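Local coordinates for GGDEF and EAL domain-containing protein (Vibrio cholerae O1 str. 2010EL-1786, PDB 6PWK) that binds the second messenger c-di-GMP and probably relays its level as a receptor controlling large adhesins in biofilm formation and cell adhesion, at residues A[25-31]-A[88-92]; A[84-88]-A[100-104]; A[110-114]-A[169-173]. The contacts are given in a common frame with arbitrary orientation. Residues are numbered along the deposited sequence.

Contact 1 (A[25-31]-A[88-92]); sequences LGNRAYY and SIARI. With C2E (9,9'-[(2R,3R,3aS,5S,7aR,9R,10R,10aS,12S,14aR)-3,5,10,12-tetrahydroxy-5,12-dioxidooctahydro-2H,7H-difuro[3,2-d:3',2'-j][1,3,7,9,2,8]tetraoxadiphosphacyclododecine-2,9-diyl]bis(2-amino-1,9-dihydro-6H-purin-6-one)), chain D.
Segment 88-92 enters as an extended edge strand (phi/psi -101/124 at S88, -124/121 at I89, -141/161 at A90) and runs past the loop residues 25-27 and the first turn of helix 28-41. At S88 the link is loose: its CB lies 4.1 Å from Y30 OH. I89 sends CG2 to within 3.7 Å of L25 CD1, while its outer end leads away; L78 of helix 53-80 also packs on it. A90 makes the one backbone bridge, with G26 (CA-CA 4.2 Å), and its CB touches both tyrosines, each in a t rotamer, 3.7 Å from Y30 CD2 and 3.6 Å from Y31 CD1. G26 suits this spot, since a CB there would strike the Y30 ring. Next, R91 N donates to G26 O at 2.7 Å, nearly straight at 168°; the arginine head turns away to a salt bridge with D20. In this way the helix start of a GGDEF domain is laid against the edge of its sheet. N27 is the N-cap: in the p rotamer, its OD1 accepts from Y30 N at 2.8 Å. I92 (-84/-15), in the loop, lays CG2 over the Y31 ring face with chi1 p, a CH-pi contact 3.8 Å from the centroid. Its carbonyl O accepts from R28 NH1 at 2.9 Å. R28, extended with chi1 to chi3 all t, spends the same NH1 on C2E O61 (2.8 Å), and its NH2 donates to C2E N71 (3.0 Å), so one guanidinium reads the O6/N7 edge of a c-di-GMP guanine; the same ligand is also hydrogen-bonded to E96 of this chain and to D68 of the second subunit.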
loop_
_atom_site.group_PDB
_atom_site.type_symbol
_atom_site.label_atom_id
_atom_site.label_comp_id
_atom_site.label_asym_id
_atom_site.label_seq_id
_atom_site.Cartn_x
_atom_site.Cartn_y
_atom_site.Cartn_z
ATOM N N LEU A 25 -17.670 -19.174 4.659
ATOM C CA LEU A 25 -17.749 -19.876 3.389
ATOM C C LEU A 25 -16.466 -20.671 3.187
ATOM O O LEU A 25 -15.538 -20.611 3.997
ATOM C CB LEU A 25 -17.969 -18.891 2.237
ATOM C CG LEU A 25 -19.309 -18.163 2.150
ATOM C CD1 LEU A 25 -19.260 -17.107 1.058
ATOM C CD2 LEU A 25 -20.431 -19.154 1.886
ATOM N N GLY A 26 -16.416 -21.424 2.093
ATOM C CA GLY A 26 -15.179 -22.087 1.732
ATOM C C GLY A 26 -14.087 -21.080 1.430
ATOM O O GLY A 26 -14.344 -19.984 0.928
ATOM N N ASN A 27 -12.855 -21.444 1.765
ATOM C CA ASN A 27 -11.725 -20.569 1.484
ATOM C C ASN A 27 -11.246 -20.812 0.052
ATOM O O ASN A 27 -11.907 -21.483 -0.745
ATOM C CB ASN A 27 -10.618 -20.769 2.520
ATOM C CG ASN A 27 -10.081 -22.188 2.549
ATOM O OD1 ASN A 27 -10.435 -23.025 1.719
ATOM N ND2 ASN A 27 -9.210 -22.463 3.512
ATOM N N ARG A 28 -10.080 -20.263 -0.288
ATOM C CA ARG A 28 -9.574 -20.401 -1.648
ATOM C C ARG A 28 -9.198 -21.845 -1.958
ATOM O O ARG A 28 -9.470 -22.338 -3.059
ATOM C CB ARG A 28 -8.376 -19.473 -1.855
ATOM C CG ARG A 28 -7.801 -19.506 -3.258
ATOM C CD ARG A 28 -6.612 -18.568 -3.393
ATOM N NE ARG A 28 -6.091 -18.562 -4.756
ATOM C CZ ARG A 28 -6.580 -17.811 -5.738
ATOM N NH1 ARG A 28 -7.607 -17.004 -5.507
ATOM N NH2 ARG A 28 -6.046 -17.868 -6.949
ATOM N N ALA A 29 -8.580 -22.540 -1.000
ATOM C CA ALA A 29 -8.194 -23.929 -1.226
ATOM C C ALA A 29 -9.416 -24.817 -1.424
ATOM O O ALA A 29 -9.389 -25.750 -2.236
ATOM C CB ALA A 29 -7.344 -24.434 -0.061
ATOM N N TYR A 30 -10.494 -24.548 -0.684
ATOM C CA TYR A 30 -11.746 -25.261 -0.909
ATOM C C TYR A 30 -12.255 -25.034 -2.325
ATOM O O TYR A 30 -12.756 -25.961 -2.972
ATOM C CB TYR A 30 -12.792 -24.820 0.116
ATOM C CG TYR A 30 -14.226 -25.139 -0.258
ATOM C CD1 TYR A 30 -14.805 -26.349 0.096
ATOM C CD2 TYR A 30 -15.005 -24.219 -0.954
ATOM C CE1 TYR A 30 -16.117 -26.639 -0.240
ATOM C CE2 TYR A 30 -16.313 -24.502 -1.296
ATOM C CZ TYR A 30 -16.865 -25.712 -0.935
ATOM O OH TYR A 30 -18.169 -25.997 -1.271
ATOM N N TYR A 31 -12.131 -23.803 -2.823
ATOM C CA TYR A 31 -12.640 -23.486 -4.152
ATOM C C TYR A 31 -11.879 -24.242 -5.233
ATOM O O TYR A 31 -12.486 -24.780 -6.165
ATOM C CB TYR A 31 -12.560 -21.984 -4.395
ATOM C CG TYR A 31 -13.293 -21.547 -5.633
ATOM C CD1 TYR A 31 -14.671 -21.400 -5.622
ATOM C CD2 TYR A 31 -12.614 -21.289 -6.816
ATOM C CE1 TYR A 31 -15.352 -21.010 -6.747
ATOM C CE2 TYR A 31 -13.290 -20.895 -7.952
ATOM C CZ TYR A 31 -14.660 -20.757 -7.907
ATOM O OH TYR A 31 -15.346 -20.362 -9.027
ATOM N N SER A 88 -21.012 -24.580 -5.319
ATOM C CA SER A 88 -19.864 -24.224 -4.502
ATOM C C SER A 88 -19.804 -22.707 -4.383
ATOM O O SER A 88 -19.784 -22.001 -5.398
ATOM C CB SER A 88 -18.570 -24.770 -5.112
ATOM O OG SER A 88 -18.669 -26.166 -5.349
ATOM N N ILE A 89 -19.801 -22.209 -3.151
ATOM C CA ILE A 89 -19.639 -20.786 -2.872
ATOM C C ILE A 89 -18.445 -20.642 -1.943
ATOM O O ILE A 89 -18.430 -21.221 -0.850
ATOM C CB ILE A 89 -20.900 -20.169 -2.249
ATOM C CG1 ILE A 89 -22.112 -20.398 -3.155
ATOM C CG2 ILE A 89 -20.696 -18.678 -2.012
ATOM C CD1 ILE A 89 -23.379 -19.740 -2.659
ATOM N N ALA A 90 -17.444 -19.882 -2.377
ATOM C CA ALA A 90 -16.211 -19.748 -1.621
ATOM C C ALA A 90 -15.715 -18.312 -1.689
ATOM O O ALA A 90 -16.108 -17.533 -2.561
ATOM C CB ALA A 90 -15.128 -20.703 -2.138
ATOM N N ARG A 91 -14.842 -17.972 -0.745
ATOM C CA ARG A 91 -14.180 -16.671 -0.702
ATOM C C ARG A 91 -12.755 -16.878 -1.208
ATOM O O ARG A 91 -11.869 -17.280 -0.450
ATOM C CB ARG A 91 -14.208 -16.094 0.707
ATOM C CG ARG A 91 -13.691 -14.673 0.812
ATOM C CD ARG A 91 -13.631 -14.227 2.260
ATOM N NE ARG A 91 -13.004 -12.918 2.407
ATOM C CZ ARG A 91 -12.523 -12.449 3.553
ATOM N NH1 ARG A 91 -12.588 -13.189 4.651
ATOM N NH2 ARG A 91 -11.968 -11.246 3.601
ATOM N N ILE A 92 -12.541 -16.607 -2.497
ATOM C CA ILE A 92 -11.273 -16.950 -3.137
ATOM C C ILE A 92 -10.192 -15.900 -2.913
ATOM O O ILE A 92 -9.011 -16.177 -3.165
ATOM C CB ILE A 92 -11.482 -17.169 -4.644
ATOM C CG1 ILE A 92 -11.829 -15.848 -5.333
ATOM C CG2 ILE A 92 -12.587 -18.187 -4.882
ATOM C CD1 ILE A 92 -12.126 -15.996 -6.807
HETATM P P1 C2E D . -1.892 -14.002 -13.167
HETATM O O2P C2E D . -1.972 -12.946 -12.092
HETATM O O1P C2E D . -0.901 -13.447 -14.145
HETATM O "O5'" C2E D . -1.174 -15.389 -12.691
HETATM C "C5'" C2E D . -0.579 -16.213 -13.641
HETATM C "C4'" C2E D . -0.055 -17.385 -12.779
HETATM O "O4'" C2E D . 0.799 -16.923 -11.909
HETATM C "C3'" C2E D . -1.234 -17.783 -11.869
HETATM O "O3'" C2E D . -2.029 -18.712 -12.437
HETATM C "C2'" C2E D . -0.560 -18.324 -10.592
HETATM O "O2'" C2E D . -0.445 -19.810 -10.657
HETATM C "C1'" C2E D . 0.664 -17.863 -10.607
HETATM N N9 C2E D . 1.023 -17.183 -9.387
HETATM C C8 C2E D . 0.338 -16.053 -9.697
HETATM N N7 C2E D . 0.512 -15.205 -8.654
HETATM C C5 C2E D . 1.286 -15.792 -7.735
HETATM C C6 C2E D . 1.840 -15.366 -6.354
HETATM O O6 C2E D . 1.602 -14.303 -5.886
HETATM N N1 C2E D . 2.673 -16.253 -5.584
HETATM C C2 C2E D . 3.001 -17.565 -6.098
HETATM N N2 C2E D . 3.833 -18.546 -5.407
HETATM N N3 C2E D . 2.467 -17.939 -7.398
HETATM C C4 C2E D . 1.604 -17.023 -8.203
HETATM P P11 C2E D . -3.452 -18.922 -11.595
HETATM O O21 C2E D . -3.403 -18.996 -10.085
HETATM O O11 C2E D . -3.964 -20.276 -12.000
HETATM O O5A C2E D . -4.496 -17.842 -12.292
HETATM C C5A C2E D . -4.171 -17.408 -13.586
HETATM C C4A C2E D . -4.986 -16.218 -13.893
HETATM O O4A C2E D . -6.193 -16.340 -13.396
HETATM C C3A C2E D . -4.286 -14.889 -13.140
HETATM O O3A C2E D . -3.282 -14.225 -14.036
HETATM C C2A C2E D . -5.198 -14.114 -12.918
HETATM O O2A C2E D . -5.408 -13.248 -14.133
HETATM C C1A C2E D . -6.483 -15.064 -12.635
HETATM N N91 C2E D . -6.658 -15.296 -11.351
HETATM C C81 C2E D . -6.154 -16.284 -10.591
HETATM N N71 C2E D . -6.639 -16.101 -9.352
HETATM C C51 C2E D . -7.424 -15.026 -9.362
HETATM C C61 C2E D . -8.237 -14.340 -8.268
HETATM O O61 C2E D . -8.210 -14.796 -7.183
HETATM N N11 C2E D . -9.021 -13.169 -8.531
HETATM C C21 C2E D . -9.048 -12.618 -9.859
HETATM N N21 C2E D . -9.838 -11.427 -10.145
HETATM N N31 C2E D . -8.265 -13.285 -10.902
HETATM C C41 C2E D . -7.448 -14.510 -10.616
#

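Contact 2 (A[84-88]-A[100-104]); sequences IKDIS and IMPNM
Between helix 53-80 and strand 88-90 the chain bends through a type II beta turn, I84 to I87, and then pairs antiparallel with the end of strand 96-102. I84, at the first corner, points toward the partner, and its CD1 meets M104 CE at 3.7 Å; V112 of helix 106-118 adds to the same apolar patch. K85 takes the extended second position (-66/146), and its long side chain leads away. D86 follows with positive phi (55/25), as the third place of a type II turn requires. Its backbone O comes to 3.1 Å from P102 CD, and its CB sits 3.6 Å from P102 CG; W38 of helix 28-41 also packs on the proline. I87 starts with CA-to-CB directed away, but with both chi1 and chi2 m its CD1 swings back to 3.4 Å from I100 O and 3.6 Å from M101 CG. Its CA also makes a CA-H...O contact with I100 O (3.5 Å). S88 closes the register opposite I100 as a hydrogen-bonded pair, CA-CA 4.9 Å: S88 N donates to I100 O at 3.2 Å, and I100 N donates back to S88 O at 2.9 Å. S88 CB and I100 CD1 lie 3.7 Å apart on the face covered by helix 28-41. From there the CA spacing widens to 5.3 Å at I87-M101 and 6.4 Å at D86-P102, as the turn peels off. This is the open end of a beta hairpin, 88-90 with 96-102, at the edge of the GGDEF-domain sheet.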
loop_
_atom_site.group_PDB
_atom_site.type_symbol
_atom_site.label_atom_id
_atom_site.label_comp_id
_atom_site.label_asym_id
_atom_site.label_seq_id
_atom_site.Cartn_x
_atom_site.Cartn_y
_atom_site.Cartn_z
ATOM N N ILE A 84 -28.854 -24.274 -5.148
ATOM C CA ILE A 84 -29.024 -25.285 -6.185
ATOM C C ILE A 84 -28.052 -26.425 -5.888
ATOM O O ILE A 84 -27.190 -26.320 -5.014
ATOM C CB ILE A 84 -28.805 -24.697 -7.608
ATOM C CG1 ILE A 84 -29.628 -23.420 -7.794
ATOM C CG2 ILE A 84 -29.202 -25.679 -8.710
ATOM C CD1 ILE A 84 -29.654 -22.900 -9.219
ATOM N N LYS A 85 -28.222 -27.536 -6.601
ATOM C CA LYS A 85 -27.382 -28.709 -6.397
ATOM C C LYS A 85 -25.934 -28.432 -6.795
ATOM O O LYS A 85 -25.655 -27.680 -7.734
ATOM C CB LYS A 85 -27.915 -29.886 -7.214
ATOM C CG LYS A 85 -29.414 -30.079 -7.118
ATOM C CD LYS A 85 -29.905 -31.041 -8.187
ATOM C CE LYS A 85 -31.414 -31.205 -8.133
ATOM N NZ LYS A 85 -31.914 -32.083 -9.228
ATOM N N ASP A 86 -25.010 -29.060 -6.064
ATOM C CA ASP A 86 -23.568 -29.003 -6.325
ATOM C C ASP A 86 -23.031 -27.574 -6.382
ATOM O O ASP A 86 -21.994 -27.322 -7.003
ATOM C CB ASP A 86 -23.205 -29.746 -7.615
ATOM C CG ASP A 86 -23.005 -31.234 -7.398
ATOM O OD1 ASP A 86 -23.032 -31.679 -6.228
ATOM O OD2 ASP A 86 -22.818 -31.958 -8.398
ATOM N N ILE A 87 -23.705 -26.630 -5.730
ATOM C CA ILE A 87 -23.300 -25.229 -5.788
ATOM C C ILE A 87 -22.162 -24.998 -4.801
ATOM O O ILE A 87 -22.325 -25.191 -3.591
ATOM C CB ILE A 87 -24.480 -24.293 -5.494
ATOM C CG1 ILE A 87 -25.461 -24.307 -6.663
ATOM C CG2 ILE A 87 -23.991 -22.873 -5.239
ATOM C CD1 ILE A 87 -24.840 -23.952 -7.985
ATOM N N SER A 88 -21.012 -24.580 -5.319
ATOM C CA SER A 88 -19.864 -24.224 -4.502
ATOM C C SER A 88 -19.804 -22.707 -4.383
ATOM O O SER A 88 -19.784 -22.001 -5.398
ATOM C CB SER A 88 -18.570 -24.770 -5.112
ATOM O OG SER A 88 -18.669 -26.166 -5.349
ATOM N N ILE A 100 -19.306 -21.828 -8.221
ATOM C CA ILE A 100 -19.332 -22.910 -9.198
ATOM C C ILE A 100 -20.770 -23.386 -9.336
ATOM O O ILE A 100 -21.429 -23.681 -8.332
ATOM C CB ILE A 100 -18.411 -24.073 -8.789
ATOM C CG1 ILE A 100 -17.017 -23.558 -8.436
ATOM C CG2 ILE A 100 -18.326 -25.098 -9.907
ATOM C CD1 ILE A 100 -16.089 -24.629 -7.907
ATOM N N MET A 101 -21.254 -23.460 -10.575
ATOM C CA MET A 101 -22.632 -23.848 -10.872
ATOM C C MET A 101 -22.623 -24.976 -11.896
ATOM O O MET A 101 -22.660 -24.729 -13.110
ATOM C CB MET A 101 -23.437 -22.654 -11.378
ATOM C CG MET A 101 -23.591 -21.538 -10.359
ATOM S SD MET A 101 -23.675 -19.915 -11.131
ATOM C CE MET A 101 -22.036 -19.805 -11.845
ATOM N N PRO A 102 -22.572 -26.225 -11.445
ATOM C CA PRO A 102 -22.539 -27.351 -12.383
ATOM C C PRO A 102 -23.915 -27.646 -12.964
ATOM O O PRO A 102 -24.954 -27.344 -12.373
ATOM C CB PRO A 102 -22.052 -28.524 -11.521
ATOM C CG PRO A 102 -21.536 -27.898 -10.249
ATOM C CD PRO A 102 -22.345 -26.659 -10.062
ATOM N N ASN A 103 -23.891 -28.259 -14.150
ATOM C CA ASN A 103 -25.100 -28.698 -14.851
ATOM C C ASN A 103 -26.033 -27.526 -15.147
ATOM O O ASN A 103 -27.252 -27.626 -14.996
ATOM C CB ASN A 103 -25.828 -29.789 -14.063
ATOM C CG ASN A 103 -24.887 -30.851 -13.531
ATOM O OD1 ASN A 103 -24.906 -31.175 -12.344
ATOM N ND2 ASN A 103 -24.048 -31.390 -14.408
ATOM N N MET A 104 -25.457 -26.404 -15.574
ATOM C CA MET A 104 -26.226 -25.227 -15.959
ATOM C C MET A 104 -25.674 -24.673 -17.263
ATOM O O MET A 104 -24.463 -24.462 -17.386
ATOM C CB MET A 104 -26.189 -24.147 -14.873
ATOM C CG MET A 104 -26.690 -24.604 -13.513
ATOM S SD MET A 104 -27.477 -23.280 -12.575
ATOM C CE MET A 104 -29.207 -23.657 -12.854
#

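Contact 3 (A[110-114]-A[169-173]); sequences KIVAE and NYGFI
Aromatic contacts dominate where helix 106-118 passes strand 171-174 and the residues leading to it. K110 to E114 is regular helix, E114 N donating to K110 O at 2.6 Å; the opposite segment straightens from N169 (-63/-35) through Y170 (-156/159) into the strand. CA atoms stay 7.4 Å apart at A113-Y170, 7.5 Å at E114-N169 and 8.7 Å at K110-F172, so side chains must bridge the gap. The clearest interaction is cation-pi: K110, with chi1 m, chi2 and chi3 t and chi4 p, brings NZ over the face of the F172 ring, 4.1 Å from the centroid and 15° off its normal. F172 holds chi1 t and chi2 -81°. The second ring interaction is CH-pi, A113 CB standing 4.3 Å above the centroid of the Y170 ring, 10° off the normal. Y170, in the p rotamer, lies across the helix and has the largest area covered here. Van der Waals contacts complete the fit: K110 CG is 3.1 Å from Y170 OH, and E114 OE1 meets the ring edge at Y170 CE1, 3.3 Å away. E114 curls back (chi1 -140°, chi2 p), setting OE2 3.5 Å from N169 CG. No hydrogen bond links the segments. I117 carries the helix surface onward against N169 and Y170, while V139 of strand 136-142 flanks Y170 and F172. What results is plain helix-on-sheet packing in the alpha/beta fold of the GGDEF domain: helix 106-118 rests beside strand 171-174, one edge of the five-stranded sheet, whose other edge is strand 88-90.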
loop_
_atom_site.group_PDB
_atom_site.type_symbol
_atom_site.label_atom_id
_atom_site.label_comp_id
_atom_site.label_asym_id
_atom_site.label_seq_id
_atom_site.Cartn_x
_atom_site.Cartn_y
_atom_site.Cartn_z
ATOM N N LYS A 110 -27.408 -17.086 -16.247
ATOM C CA LYS A 110 -27.809 -15.684 -16.237
ATOM C C LYS A 110 -28.852 -15.413 -15.159
ATOM O O LYS A 110 -28.798 -14.378 -14.485
ATOM C CB LYS A 110 -28.338 -15.282 -17.615
ATOM C CG LYS A 110 -27.295 -15.326 -18.727
ATOM C CD LYS A 110 -27.808 -14.621 -19.979
ATOM C CE LYS A 110 -26.691 -14.337 -20.975
ATOM N NZ LYS A 110 -26.365 -15.516 -21.825
ATOM N N ILE A 111 -29.804 -16.333 -14.978
ATOM C CA ILE A 111 -30.806 -16.158 -13.929
ATOM C C ILE A 111 -30.162 -16.270 -12.552
ATOM O O ILE A 111 -30.537 -15.553 -11.616
ATOM C CB ILE A 111 -31.950 -17.175 -14.112
ATOM C CG1 ILE A 111 -32.640 -16.952 -15.457
ATOM C CG2 ILE A 111 -32.955 -17.068 -12.972
ATOM C CD1 ILE A 111 -33.838 -17.849 -15.686
ATOM N N VAL A 112 -29.184 -17.166 -12.405
ATOM C CA VAL A 112 -28.433 -17.238 -11.155
ATOM C C VAL A 112 -27.624 -15.964 -10.948
ATOM O O VAL A 112 -27.605 -15.395 -9.849
ATOM C CB VAL A 112 -27.536 -18.490 -11.144
ATOM C CG1 VAL A 112 -26.652 -18.499 -9.912
ATOM C CG2 VAL A 112 -28.387 -19.749 -11.207
ATOM N N ALA A 113 -26.959 -15.485 -12.003
ATOM C CA ALA A 113 -26.208 -14.239 -11.901
ATOM C C ALA A 113 -27.135 -13.051 -11.676
ATOM O O ALA A 113 -26.792 -12.121 -10.936
ATOM C CB ALA A 113 -25.362 -14.029 -13.157
ATOM N N GLU A 114 -28.310 -13.060 -12.307
ATOM C CA GLU A 114 -29.283 -12.001 -12.062
ATOM C C GLU A 114 -29.770 -12.032 -10.620
ATOM O O GLU A 114 -29.965 -10.981 -9.998
ATOM C CB GLU A 114 -30.462 -12.134 -13.026
ATOM C CG GLU A 114 -30.975 -10.812 -13.565
ATOM C CD GLU A 114 -30.052 -10.216 -14.609
ATOM O OE1 GLU A 114 -29.730 -10.920 -15.589
ATOM O OE2 GLU A 114 -29.639 -9.048 -14.447
ATOM N N ASN A 169 -25.227 -5.586 -16.029
ATOM C CA ASN A 169 -25.371 -6.192 -14.712
ATOM C C ASN A 169 -24.194 -7.104 -14.399
ATOM O O ASN A 169 -23.750 -7.178 -13.247
ATOM C CB ASN A 169 -26.685 -6.966 -14.623
ATOM C CG ASN A 169 -27.899 -6.063 -14.684
ATOM O OD1 ASN A 169 -28.359 -5.554 -13.662
ATOM N ND2 ASN A 169 -28.430 -5.861 -15.885
ATOM N N TYR A 170 -23.660 -7.780 -15.412
ATOM C CA TYR A 170 -22.549 -8.702 -15.227
ATOM C C TYR A 170 -21.804 -8.849 -16.552
ATOM O O TYR A 170 -22.362 -8.576 -17.624
ATOM C CB TYR A 170 -23.032 -10.066 -14.727
ATOM C CG TYR A 170 -24.121 -10.667 -15.586
ATOM C CD1 TYR A 170 -25.456 -10.363 -15.360
ATOM C CD2 TYR A 170 -23.814 -11.528 -16.633
ATOM C CE1 TYR A 170 -26.453 -10.899 -16.145
ATOM C CE2 TYR A 170 -24.806 -12.071 -17.424
ATOM C CZ TYR A 170 -26.124 -11.750 -17.174
ATOM O OH TYR A 170 -27.122 -12.281 -17.955
ATOM N N GLY A 171 -20.563 -9.277 -16.465
ATOM C CA GLY A 171 -19.754 -9.569 -17.630
ATOM C C GLY A 171 -19.782 -11.052 -17.944
ATOM O O GLY A 171 -19.414 -11.879 -17.108
ATOM N N PHE A 172 -20.222 -11.379 -19.156
ATOM C CA PHE A 172 -20.385 -12.760 -19.598
ATOM C C PHE A 172 -19.387 -13.066 -20.704
ATOM O O PHE A 172 -19.340 -12.361 -21.717
ATOM C CB PHE A 172 -21.812 -13.012 -20.090
ATOM C CG PHE A 172 -22.125 -14.465 -20.349
ATOM C CD1 PHE A 172 -21.729 -15.080 -21.529
ATOM C CD2 PHE A 172 -22.830 -15.210 -19.420
ATOM C CE1 PHE A 172 -22.019 -16.410 -21.764
ATOM C CE2 PHE A 172 -23.123 -16.540 -19.650
ATOM C CZ PHE A 172 -22.717 -17.140 -20.824
ATOM N N ILE A 173 -18.597 -14.120 -20.508
ATOM C CA ILE A 173 -17.712 -14.663 -21.530
ATOM C C ILE A 173 -17.912 -16.170 -21.563
ATOM O O ILE A 173 -17.903 -16.820 -20.514
ATOM C CB ILE A 173 -16.232 -14.327 -21.258
ATOM C CG1 ILE A 173 -16.016 -12.815 -21.195
ATOM C CG2 ILE A 173 -15.338 -14.938 -22.323
ATOM C CD1 ILE A 173 -14.565 -12.418 -20.999
#

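In the fold
From the N terminus the chain leaves helix 3-18, then runs through helix 28-41, strand 45-51 and helix 53-80, and returns at strand 88-90, where contact 1 closes a long loop. Contacts 1 and 2 overlap along the chain: contact 2 opens where contact 1 closes, shares S88 with it and ends a short hairpin on strand 96-102; Y31 packing on I100 joins the two directly. Contact 3 follows both in series, from helix 106-118, and closes a second long loop at strand 171-174. V112 of that helix touches I84, M101 and M104 of contact 2. Contacts 1 and 3 do not touch, their nearest atoms being about 8 Å apart, but reach strands at opposite edges of the same sheet.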